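Local coordinates for protein possible metal-dependent hydrolase (Veillonella parvula, PDB 3RPC) that is probably a zinc-dependent hydrolase of the metallo-beta-lactamase superfamily, binding two zinc ions in its likely active site, at residues 169-174 with 210-215. Residues are numbered along the deposited sequence; the frame is centred on the assembly and turned at random.
Sequences TVWTSD and IGRMVV
With CG anti to the backbone N (chi1 -165°), W171 swings its indole across to helix 207-216, where the side chain of R212 extends from the helix with its own CG anti and then bends at chi3 (-55°), laying its chain over one face of the ring. CD of R212 sits above the six-membered ring, 3.6 Å from its centroid, a CH-pi contact. Further out, CZ of R212 lies 4.5 Å from the centroid of the five-membered ring, over the same face, as a cation-pi pair. The guanidinium does not stack flat: its plane stands 76° from the indole, and it turns an edge to the ring, its NH1 3.3 Å from CD2 of W171. M213, a selenomethionine, brings its CE to 3.5 Å from CZ3 of W171, with SE oblique to the ring in a Met-aromatic contact. The indole thus joins the loop following the zinc ligand D168 to this helix, while V135 of the second subunit also packs on it. NE1 of W171 makes a hydrogen bond to OE2 of E176 and NH1 of R212 forms a salt bridge with OD1 of D209; these anchors should limit rotation of both groups, and the carboxylate of D209 probably tempers the charge that R212 offers the ring.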
ATOM      1  N   THR A 169      -7.395   2.641   8.445  1.00 13.63           N
ATOM      2  CA  THR A 169      -7.535   1.886   7.206  1.00 13.31           C
ATOM      3  C   THR A 169      -8.754   0.994   7.315  1.00 14.18           C
ATOM      4  O   THR A 169      -9.150   0.590   8.410  1.00 15.15           O
ATOM      5  CB  THR A 169      -6.277   1.040   6.925  1.00 16.56           C
ATOM      6  OG1 THR A 169      -6.443   0.297   5.703  1.00 15.13           O
ATOM      7  CG2 THR A 169      -5.979   0.087   8.083  1.00 15.35           C
ATOM      8  N   VAL A 170      -9.357   0.715   6.171  1.00 13.34           N
ATOM      9  CA  VAL A 170     -10.330  -0.369   6.080  1.00 12.77           C
ATOM     10  C   VAL A 170      -9.574  -1.691   5.913  1.00 12.98           C
ATOM     11  O   VAL A 170      -8.350  -1.708   5.794  1.00 13.60           O
ATOM     12  CB  VAL A 170     -11.314  -0.150   4.918  1.00 12.77           C
ATOM     13  CG1 VAL A 170     -12.024   1.186   5.061  1.00 14.72           C
ATOM     14  CG2 VAL A 170     -10.613  -0.248   3.544  1.00 14.11           C
ATOM     15  N   TRP A 171     -10.287  -2.809   5.917  1.00 13.53           N
ATOM     16  CA  TRP A 171      -9.614  -4.099   5.793  1.00 13.42           C
ATOM     17  C   TRP A 171      -9.161  -4.331   4.354  1.00 16.27           C
ATOM     18  O   TRP A 171      -9.984  -4.530   3.472  1.00 21.32           O
ATOM     19  CB  TRP A 171     -10.541  -5.229   6.228  1.00 16.53           C
ATOM     20  CG  TRP A 171      -9.813  -6.499   6.468  1.00 14.80           C
ATOM     21  CD1 TRP A 171      -9.268  -7.323   5.523  1.00 14.62           C
ATOM     22  CD2 TRP A 171      -9.551  -7.106   7.733  1.00 15.04           C
ATOM     23  NE1 TRP A 171      -8.661  -8.400   6.134  1.00 15.88           N
ATOM     24  CE2 TRP A 171      -8.835  -8.296   7.490  1.00 14.95           C
ATOM     25  CE3 TRP A 171      -9.864  -6.765   9.051  1.00 16.92           C
ATOM     26  CZ2 TRP A 171      -8.420  -9.142   8.517  1.00 17.64           C
ATOM     27  CZ3 TRP A 171      -9.453  -7.606  10.073  1.00 17.07           C
ATOM     28  CH2 TRP A 171      -8.733  -8.779   9.800  1.00 17.94           C
ATOM     29  N   THR A 172      -7.854  -4.287   4.123  1.00 13.91           N
ATOM     30  CA  THR A 172      -7.295  -4.532   2.793  1.00 14.10           C
ATOM     31  C   THR A 172      -6.228  -5.616   2.878  1.00 16.00           C
ATOM     32  O   THR A 172      -5.929  -6.129   3.959  1.00 14.88           O
ATOM     33  CB  THR A 172      -6.608  -3.282   2.229  1.00 14.40           C
ATOM     34  OG1 THR A 172      -5.417  -3.018   2.984  1.00 15.78           O
ATOM     35  CG2 THR A 172      -7.527  -2.067   2.271  1.00 15.80           C
ATOM     36  N   SER A 173      -5.625  -5.961   1.742  1.00 13.29           N
ATOM     37  CA  SER A 173      -4.544  -6.931   1.754  1.00 13.63           C
ATOM     38  C   SER A 173      -3.326  -6.443   2.532  1.00 13.91           C
ATOM     39  O   SER A 173      -2.495  -7.246   2.952  1.00 15.95           O
ATOM     40  CB  SER A 173      -4.144  -7.309   0.328  1.00 14.72           C
ATOM     41  OG  SER A 173      -5.218  -7.970  -0.324  1.00 17.17           O
ATOM     42  N   ASP A 174      -3.209  -5.131   2.723  1.00 14.32           N
ATOM     43  CA  ASP A 174      -2.085  -4.619   3.506  1.00 15.79           C
ATOM     44  C   ASP A 174      -2.198  -5.085   4.954  1.00 15.46           C
ATOM     45  O   ASP A 174      -1.187  -5.337   5.617  1.00 16.17           O
ATOM     46  CB  ASP A 174      -2.010  -3.095   3.429  1.00 16.83           C
ATOM     47  CG  ASP A 174      -1.398  -2.606   2.119  1.00 20.92           C
ATOM     48  OD1 ASP A 174      -0.538  -3.318   1.564  1.00 23.59           O
ATOM     49  OD2 ASP A 174      -1.764  -1.509   1.655  1.00 27.18           O
ATOM     50  N   ILE A 210     -13.580  -6.338  13.753  1.00 14.79           N
ATOM     51  CA  ILE A 210     -13.227  -6.942  15.022  1.00 14.56           C
ATOM     52  C   ILE A 210     -13.484  -8.442  14.977  1.00 13.94           C
ATOM     53  O   ILE A 210     -12.654  -9.237  15.399  1.00 17.05           O
ATOM     54  CB  ILE A 210     -14.015  -6.310  16.176  1.00 15.38           C
ATOM     55  CG1 ILE A 210     -13.683  -4.825  16.292  1.00 15.33           C
ATOM     56  CG2 ILE A 210     -13.737  -7.049  17.492  1.00 18.04           C
ATOM     57  CD1 ILE A 210     -14.435  -4.129  17.423  1.00 14.37           C
ATOM     58  N   GLY A 211     -14.643  -8.837  14.458  1.00 13.78           N
ATOM     59  CA  GLY A 211     -14.947 -10.252  14.379  1.00 17.16           C
ATOM     60  C   GLY A 211     -13.930 -10.961  13.498  1.00 15.88           C
ATOM     61  O   GLY A 211     -13.469 -12.063  13.820  1.00 17.08           O
ATOM     62  N   ARG A 212     -13.564 -10.319  12.391  1.00 14.42           N
ATOM     63  CA  ARG A 212     -12.646 -10.942  11.440  1.00 15.41           C
ATOM     64  C   ARG A 212     -11.261 -11.054  12.054  1.00 15.91           C
ATOM     65  O   ARG A 212     -10.549 -12.035  11.825  1.00 17.81           O
ATOM     66  CB  ARG A 212     -12.593 -10.144  10.131  1.00 17.39           C
ATOM     67  CG  ARG A 212     -11.866 -10.858   8.996  1.00 15.74           C
ATOM     68  CD  ARG A 212     -11.839 -10.017   7.724  1.00 17.25           C
ATOM     69  NE  ARG A 212     -13.187  -9.617   7.309  1.00 19.56           N
ATOM     70  CZ  ARG A 212     -13.618  -8.357   7.318  1.00 29.11           C
ATOM     71  NH1 ARG A 212     -12.800  -7.370   7.683  1.00 27.76           N
ATOM     72  NH2 ARG A 212     -14.858  -8.075   6.944  1.00 34.86           N
HETATM   73  N   MSE A 213     -10.877 -10.054  12.842  1.00 15.33           N
HETATM   74  CA  MSE A 213      -9.556 -10.081  13.461  1.00 15.43           C
HETATM   75  C   MSE A 213      -9.424 -11.235  14.451  1.00 17.03           C
HETATM   76  O   MSE A 213      -8.354 -11.842  14.583  1.00 16.78           O
HETATM   77  CB  MSE A 213      -9.246  -8.756  14.175  1.00 15.76           C
HETATM   78  CG  MSE A 213      -7.792  -8.599  14.619  1.00 16.14           C
HETATM   79 SE   MSE A 213      -6.609  -8.491  13.066  0.69 20.70          SE
HETATM   80  CE  MSE A 213      -7.009  -6.717  12.473  1.00 21.78           C
ATOM     81  N   VAL A 214     -10.505 -11.528  15.164  1.00 16.56           N
ATOM     82  CA  VAL A 214     -10.490 -12.602  16.141  1.00 17.82           C
ATOM     83  C   VAL A 214     -10.341 -13.958  15.450  1.00 18.57           C
ATOM     84  O   VAL A 214      -9.661 -14.852  15.960  1.00 20.56           O
ATOM     85  CB  VAL A 214     -11.754 -12.569  17.021  1.00 18.38           C
ATOM     86  CG1 VAL A 214     -11.875 -13.848  17.832  1.00 23.03           C
ATOM     87  CG2 VAL A 214     -11.720 -11.337  17.938  1.00 19.46           C
ATOM     88  N   VAL A 215     -10.958 -14.095  14.279  1.00 17.85           N
ATOM     89  CA  VAL A 215     -10.806 -15.313  13.492  1.00 21.21           C
ATOM     90  C   VAL A 215      -9.378 -15.428  12.969  1.00 18.66           C
ATOM     91  O   VAL A 215      -8.763 -16.498  13.031  1.00 19.43           O
ATOM     92  CB  VAL A 215     -11.785 -15.346  12.313  1.00 20.97           C
ATOM     93  CG1 VAL A 215     -11.485 -16.529  11.393  1.00 21.06           C
ATOM     94  CG2 VAL A 215     -13.222 -15.405  12.823  1.00 22.03           C
TER